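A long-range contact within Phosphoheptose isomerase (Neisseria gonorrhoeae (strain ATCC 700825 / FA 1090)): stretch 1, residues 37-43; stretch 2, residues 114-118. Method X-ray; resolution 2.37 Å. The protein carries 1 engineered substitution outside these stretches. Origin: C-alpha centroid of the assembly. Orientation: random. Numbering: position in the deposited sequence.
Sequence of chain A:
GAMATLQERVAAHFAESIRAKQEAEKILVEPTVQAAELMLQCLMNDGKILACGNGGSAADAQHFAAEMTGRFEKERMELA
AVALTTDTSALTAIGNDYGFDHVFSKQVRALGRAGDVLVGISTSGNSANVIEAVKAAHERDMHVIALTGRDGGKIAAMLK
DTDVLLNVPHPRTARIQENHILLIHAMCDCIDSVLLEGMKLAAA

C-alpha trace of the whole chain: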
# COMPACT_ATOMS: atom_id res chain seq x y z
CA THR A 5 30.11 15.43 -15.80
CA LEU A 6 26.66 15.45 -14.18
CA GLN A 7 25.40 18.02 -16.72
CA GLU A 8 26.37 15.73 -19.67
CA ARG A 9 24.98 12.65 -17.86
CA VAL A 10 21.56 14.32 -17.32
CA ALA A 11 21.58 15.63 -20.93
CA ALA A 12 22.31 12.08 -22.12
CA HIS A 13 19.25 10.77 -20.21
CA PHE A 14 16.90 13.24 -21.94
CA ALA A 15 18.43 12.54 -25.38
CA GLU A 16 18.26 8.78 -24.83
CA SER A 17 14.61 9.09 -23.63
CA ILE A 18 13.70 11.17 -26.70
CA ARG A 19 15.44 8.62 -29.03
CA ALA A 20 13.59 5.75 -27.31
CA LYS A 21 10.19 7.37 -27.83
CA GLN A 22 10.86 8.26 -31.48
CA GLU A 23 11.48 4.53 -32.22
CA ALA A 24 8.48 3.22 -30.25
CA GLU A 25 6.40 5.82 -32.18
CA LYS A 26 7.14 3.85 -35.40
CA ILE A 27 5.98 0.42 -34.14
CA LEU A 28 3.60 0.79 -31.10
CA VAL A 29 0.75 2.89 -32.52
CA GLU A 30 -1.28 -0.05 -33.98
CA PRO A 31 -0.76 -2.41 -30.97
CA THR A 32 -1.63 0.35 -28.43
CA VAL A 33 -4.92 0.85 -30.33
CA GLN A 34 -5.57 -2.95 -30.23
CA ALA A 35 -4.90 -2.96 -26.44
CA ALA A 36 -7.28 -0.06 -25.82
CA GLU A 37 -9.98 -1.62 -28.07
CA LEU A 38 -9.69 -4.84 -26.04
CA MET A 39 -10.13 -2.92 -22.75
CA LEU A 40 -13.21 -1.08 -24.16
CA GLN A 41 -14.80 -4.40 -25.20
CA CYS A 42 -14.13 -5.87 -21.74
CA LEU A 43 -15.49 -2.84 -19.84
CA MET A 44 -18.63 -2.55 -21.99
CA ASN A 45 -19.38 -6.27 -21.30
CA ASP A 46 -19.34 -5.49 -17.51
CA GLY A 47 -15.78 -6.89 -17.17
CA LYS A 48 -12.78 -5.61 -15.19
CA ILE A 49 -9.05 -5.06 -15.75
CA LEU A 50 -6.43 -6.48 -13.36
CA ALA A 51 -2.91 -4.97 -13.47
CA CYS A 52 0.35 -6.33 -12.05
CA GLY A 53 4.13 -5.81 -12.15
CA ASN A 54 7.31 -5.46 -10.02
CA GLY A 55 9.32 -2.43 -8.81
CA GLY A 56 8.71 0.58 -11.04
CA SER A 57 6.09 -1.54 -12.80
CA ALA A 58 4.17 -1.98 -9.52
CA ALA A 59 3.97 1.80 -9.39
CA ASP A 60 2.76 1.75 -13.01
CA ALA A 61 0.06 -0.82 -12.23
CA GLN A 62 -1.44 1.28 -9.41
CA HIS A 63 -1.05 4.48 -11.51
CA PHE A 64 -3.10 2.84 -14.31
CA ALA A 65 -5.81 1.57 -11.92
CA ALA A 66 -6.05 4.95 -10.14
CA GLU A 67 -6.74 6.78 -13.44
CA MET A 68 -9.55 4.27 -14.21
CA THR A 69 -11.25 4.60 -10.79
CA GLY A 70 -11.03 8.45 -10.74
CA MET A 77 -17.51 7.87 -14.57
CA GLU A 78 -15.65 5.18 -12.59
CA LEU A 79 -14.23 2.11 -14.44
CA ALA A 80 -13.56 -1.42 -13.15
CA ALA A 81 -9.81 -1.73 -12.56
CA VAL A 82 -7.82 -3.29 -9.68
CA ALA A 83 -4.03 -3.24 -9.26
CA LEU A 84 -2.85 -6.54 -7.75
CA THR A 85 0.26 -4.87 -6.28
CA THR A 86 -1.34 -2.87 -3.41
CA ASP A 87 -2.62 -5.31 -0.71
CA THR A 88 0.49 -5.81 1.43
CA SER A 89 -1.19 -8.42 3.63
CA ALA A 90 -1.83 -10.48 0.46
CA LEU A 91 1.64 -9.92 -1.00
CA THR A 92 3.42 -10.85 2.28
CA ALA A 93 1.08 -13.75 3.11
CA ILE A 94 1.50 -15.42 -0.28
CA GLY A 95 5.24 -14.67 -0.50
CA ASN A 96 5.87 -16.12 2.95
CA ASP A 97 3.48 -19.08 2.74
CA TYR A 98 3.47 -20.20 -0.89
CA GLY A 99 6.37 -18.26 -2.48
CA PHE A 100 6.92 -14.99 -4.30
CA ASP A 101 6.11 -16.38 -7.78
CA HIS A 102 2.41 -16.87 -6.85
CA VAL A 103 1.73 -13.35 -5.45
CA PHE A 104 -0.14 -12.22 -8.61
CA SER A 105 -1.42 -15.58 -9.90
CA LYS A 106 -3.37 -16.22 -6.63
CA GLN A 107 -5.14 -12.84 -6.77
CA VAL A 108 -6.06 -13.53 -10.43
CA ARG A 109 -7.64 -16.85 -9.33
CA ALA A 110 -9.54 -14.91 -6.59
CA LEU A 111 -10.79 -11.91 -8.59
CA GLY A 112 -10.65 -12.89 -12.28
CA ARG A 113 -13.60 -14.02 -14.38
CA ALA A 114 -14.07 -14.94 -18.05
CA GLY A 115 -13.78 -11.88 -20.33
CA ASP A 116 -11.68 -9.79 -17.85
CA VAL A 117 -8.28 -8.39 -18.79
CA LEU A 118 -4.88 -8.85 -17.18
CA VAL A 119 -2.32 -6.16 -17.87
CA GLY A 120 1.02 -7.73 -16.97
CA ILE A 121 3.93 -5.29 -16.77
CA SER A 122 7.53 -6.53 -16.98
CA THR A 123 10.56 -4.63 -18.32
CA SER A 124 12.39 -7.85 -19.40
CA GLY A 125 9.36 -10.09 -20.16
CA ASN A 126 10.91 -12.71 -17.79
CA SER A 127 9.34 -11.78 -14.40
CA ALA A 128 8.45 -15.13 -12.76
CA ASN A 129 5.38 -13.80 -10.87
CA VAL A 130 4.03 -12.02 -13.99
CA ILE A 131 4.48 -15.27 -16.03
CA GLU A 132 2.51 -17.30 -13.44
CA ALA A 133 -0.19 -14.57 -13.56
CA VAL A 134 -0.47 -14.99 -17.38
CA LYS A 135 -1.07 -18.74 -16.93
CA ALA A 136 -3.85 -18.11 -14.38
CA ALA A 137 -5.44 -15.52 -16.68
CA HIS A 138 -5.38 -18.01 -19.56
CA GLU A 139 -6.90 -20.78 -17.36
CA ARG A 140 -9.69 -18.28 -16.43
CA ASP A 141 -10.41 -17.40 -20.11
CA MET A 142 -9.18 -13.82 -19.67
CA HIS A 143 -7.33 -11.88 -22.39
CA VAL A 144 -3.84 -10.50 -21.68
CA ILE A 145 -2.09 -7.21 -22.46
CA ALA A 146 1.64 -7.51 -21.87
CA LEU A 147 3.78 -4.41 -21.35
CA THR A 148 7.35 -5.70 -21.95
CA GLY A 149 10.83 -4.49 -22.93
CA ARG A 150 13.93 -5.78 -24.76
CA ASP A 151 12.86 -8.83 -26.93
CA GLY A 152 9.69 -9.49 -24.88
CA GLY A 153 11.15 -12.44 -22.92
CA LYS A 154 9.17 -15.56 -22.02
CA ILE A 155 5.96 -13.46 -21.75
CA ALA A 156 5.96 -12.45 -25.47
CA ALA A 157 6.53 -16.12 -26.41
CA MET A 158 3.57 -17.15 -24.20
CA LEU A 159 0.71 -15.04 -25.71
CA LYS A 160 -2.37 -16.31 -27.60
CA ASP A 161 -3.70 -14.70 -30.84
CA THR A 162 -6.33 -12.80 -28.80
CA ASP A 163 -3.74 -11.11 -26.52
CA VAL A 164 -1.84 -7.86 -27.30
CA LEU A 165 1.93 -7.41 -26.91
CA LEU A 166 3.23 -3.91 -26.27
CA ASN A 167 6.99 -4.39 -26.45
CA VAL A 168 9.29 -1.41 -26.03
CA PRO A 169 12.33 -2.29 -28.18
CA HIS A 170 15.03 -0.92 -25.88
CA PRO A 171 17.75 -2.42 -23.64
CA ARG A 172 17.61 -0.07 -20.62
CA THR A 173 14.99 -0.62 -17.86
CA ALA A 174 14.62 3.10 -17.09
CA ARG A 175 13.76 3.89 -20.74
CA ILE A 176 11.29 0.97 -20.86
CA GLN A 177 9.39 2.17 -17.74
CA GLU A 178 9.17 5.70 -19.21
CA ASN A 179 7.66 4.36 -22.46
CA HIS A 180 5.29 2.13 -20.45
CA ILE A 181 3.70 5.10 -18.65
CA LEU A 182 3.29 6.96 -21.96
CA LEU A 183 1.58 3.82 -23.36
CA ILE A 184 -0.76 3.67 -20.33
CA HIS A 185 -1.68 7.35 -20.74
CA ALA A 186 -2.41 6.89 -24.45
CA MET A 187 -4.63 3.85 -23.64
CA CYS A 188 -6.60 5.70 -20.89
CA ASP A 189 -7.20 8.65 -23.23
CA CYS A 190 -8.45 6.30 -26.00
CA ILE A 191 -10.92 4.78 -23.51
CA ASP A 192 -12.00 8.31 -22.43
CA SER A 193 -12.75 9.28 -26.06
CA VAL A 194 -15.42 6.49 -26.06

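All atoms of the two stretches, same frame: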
# COMPACT_ATOMS: atom_id res chain seq x y z
N GLU A 37 -8.75 -1.02 -27.53
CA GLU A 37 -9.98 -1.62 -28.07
C GLU A 37 -10.40 -2.82 -27.22
O GLU A 37 -11.57 -2.94 -26.86
CB GLU A 37 -9.80 -2.03 -29.54
CG GLU A 37 -9.88 -0.86 -30.53
CD GLU A 37 -9.54 -1.21 -31.98
OE1 GLU A 37 -8.94 -2.28 -32.25
OE2 GLU A 37 -9.87 -0.39 -32.88
N LEU A 38 -9.44 -3.68 -26.90
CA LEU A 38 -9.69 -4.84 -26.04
C LEU A 38 -10.20 -4.47 -24.64
O LEU A 38 -11.08 -5.15 -24.10
CB LEU A 38 -8.41 -5.68 -25.91
CG LEU A 38 -8.51 -6.92 -25.03
CD1 LEU A 38 -9.67 -7.81 -25.45
CD2 LEU A 38 -7.20 -7.69 -25.08
N MET A 39 -9.66 -3.41 -24.05
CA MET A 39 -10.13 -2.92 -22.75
C MET A 39 -11.54 -2.30 -22.82
O MET A 39 -12.33 -2.47 -21.88
CB MET A 39 -9.12 -1.94 -22.12
CG MET A 39 -7.86 -2.61 -21.58
SD MET A 39 -6.77 -1.49 -20.67
CE MET A 39 -6.19 -0.50 -22.03
N LEU A 40 -11.86 -1.61 -23.91
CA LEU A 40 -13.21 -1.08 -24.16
C LEU A 40 -14.27 -2.16 -24.31
O LEU A 40 -15.38 -2.01 -23.81
CB LEU A 40 -13.23 -0.22 -25.43
CG LEU A 40 -12.56 1.14 -25.33
CD1 LEU A 40 -12.17 1.62 -26.73
CD2 LEU A 40 -13.46 2.14 -24.61
N GLN A 41 -13.94 -3.23 -25.04
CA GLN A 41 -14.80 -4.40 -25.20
C GLN A 41 -15.08 -5.07 -23.85
O GLN A 41 -16.23 -5.40 -23.54
CB GLN A 41 -14.14 -5.40 -26.16
CG GLN A 41 -14.92 -6.67 -26.48
CD GLN A 41 -14.05 -7.75 -27.14
OE1 GLN A 41 -12.99 -8.14 -26.61
NE2 GLN A 41 -14.51 -8.25 -28.29
N CYS A 42 -14.03 -5.26 -23.07
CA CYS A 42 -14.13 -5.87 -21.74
C CYS A 42 -14.99 -5.06 -20.78
O CYS A 42 -15.87 -5.61 -20.13
CB CYS A 42 -12.73 -6.08 -21.14
SG CYS A 42 -12.69 -6.28 -19.35
N LEU A 43 -14.74 -3.76 -20.71
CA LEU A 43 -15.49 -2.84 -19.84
C LEU A 43 -16.96 -2.75 -20.21
O LEU A 43 -17.82 -2.81 -19.34
CB LEU A 43 -14.88 -1.43 -19.87
CG LEU A 43 -13.51 -1.25 -19.21
CD1 LEU A 43 -12.88 0.07 -19.64
CD2 LEU A 43 -13.61 -1.33 -17.69
N ALA A 114 -14.15 -14.85 -16.59
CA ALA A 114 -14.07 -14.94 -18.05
C ALA A 114 -14.41 -13.59 -18.67
O ALA A 114 -15.35 -12.91 -18.22
CB ALA A 114 -15.03 -16.00 -18.57
N GLY A 115 -13.62 -13.18 -19.67
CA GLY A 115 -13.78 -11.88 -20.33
C GLY A 115 -13.01 -10.71 -19.73
O GLY A 115 -12.88 -9.68 -20.40
N ASP A 116 -12.50 -10.83 -18.49
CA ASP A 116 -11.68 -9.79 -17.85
C ASP A 116 -10.33 -9.67 -18.55
O ASP A 116 -10.01 -10.46 -19.44
CB ASP A 116 -11.44 -10.09 -16.36
CG ASP A 116 -12.67 -9.93 -15.49
OD1 ASP A 116 -13.62 -9.22 -15.90
OD2 ASP A 116 -12.69 -10.50 -14.38
N VAL A 117 -9.55 -8.67 -18.16
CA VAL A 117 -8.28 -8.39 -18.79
C VAL A 117 -7.18 -8.26 -17.75
O VAL A 117 -7.34 -7.54 -16.77
CB VAL A 117 -8.38 -7.13 -19.67
CG1 VAL A 117 -7.01 -6.63 -20.10
CG2 VAL A 117 -9.23 -7.44 -20.90
N LEU A 118 -6.09 -8.99 -17.95
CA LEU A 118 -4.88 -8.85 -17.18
C LEU A 118 -3.90 -8.02 -17.97
O LEU A 118 -3.57 -8.36 -19.12
CB LEU A 118 -4.27 -10.21 -16.88
CG LEU A 118 -2.92 -10.24 -16.13
CD1 LEU A 118 -3.06 -9.60 -14.77
CD2 LEU A 118 -2.39 -11.65 -15.98

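Residues 37-43 lie inside a longer helix that begins before Glu37 and runs on past Leu43; residues 114-118 form a loop that passes into a strand at Val117 and Leu118. At least 73 residues of sequence separate any two residues that touch, so the contact is made by the fold and not by local chain geometry. The backbones are nearest at two places: Cys42 CA lies 6.0 Å from Asp116 CA, and Met39 CA lies 7.0 Å from Val117 CA. The contact is small, burying 195 Å² summed over both sides.

The helix satisfies its own main chain in the usual i to i+4 pattern: Gln41 N donates to Glu37 O (3.0 Å), Cys42 N to Leu38 O (3.1 Å) and Leu43 N to Met39 O (3.0 Å). This pattern also brings Leu38 and Cys42, one turn apart, onto the side of the helix that meets Val117, with Met39 beside them. Leu43, by contrast, points its CA-to-CB bond away from the loop and strand, and Glu37 and Leu40 are out of reach.

The closest apolar contacts gather around Val117, the center of the contact. Its CA-to-CB bond points toward the helix, and with chi1 at 167° (t) its two methyl groups are spread across three helix residues. Val117 CG2 sits 3.8 Å from Cys42 CB and 4.2 Å from Leu38 CG, while Val117 CG1 lies 4.4 Å from Met39 CG. These are van der Waals contacts between hydrocarbon groups; they gain from the exclusion of water and require no precise angles. Val117 has 70 Å² covered by the helix, the largest share of any residue here. Leu38 leaves the helix sideways, but its t, p rotamer brings the end of the side chain nearer to the strand. Met39 is also directed sideways and reaches Val117 more loosely. The next strand residue, Leu118, is out of reach of the helix segment, so of the two strand residues in this stretch only Val117 meets it.

Cys42 points toward the second stretch and has 60 Å² covered by it. Besides the contact of its CB with Val117, its sulfur approaches loop backbone: Cys42 SG is 3.9 Å from Asp116 CA and 3.6 Å from Gly115 O. The thiol is small and weakly polar, so it can lie beside both the valine methyl and a peptide carbonyl.

Within the loop, Gly115 has phi/psi of 90/-16, where a CB would be jammed against the carbonyl O of Ala114; that strain alone calls for glycine, with no crowding from the helix involved. Asp116 then turns its CA-to-CB bond away from the helix, although the end of its side chain comes nearer again. Both its carboxylate oxygens are hydrogen-bonded outside the two stretches, and what it offers Cys42 SG most closely is its CA.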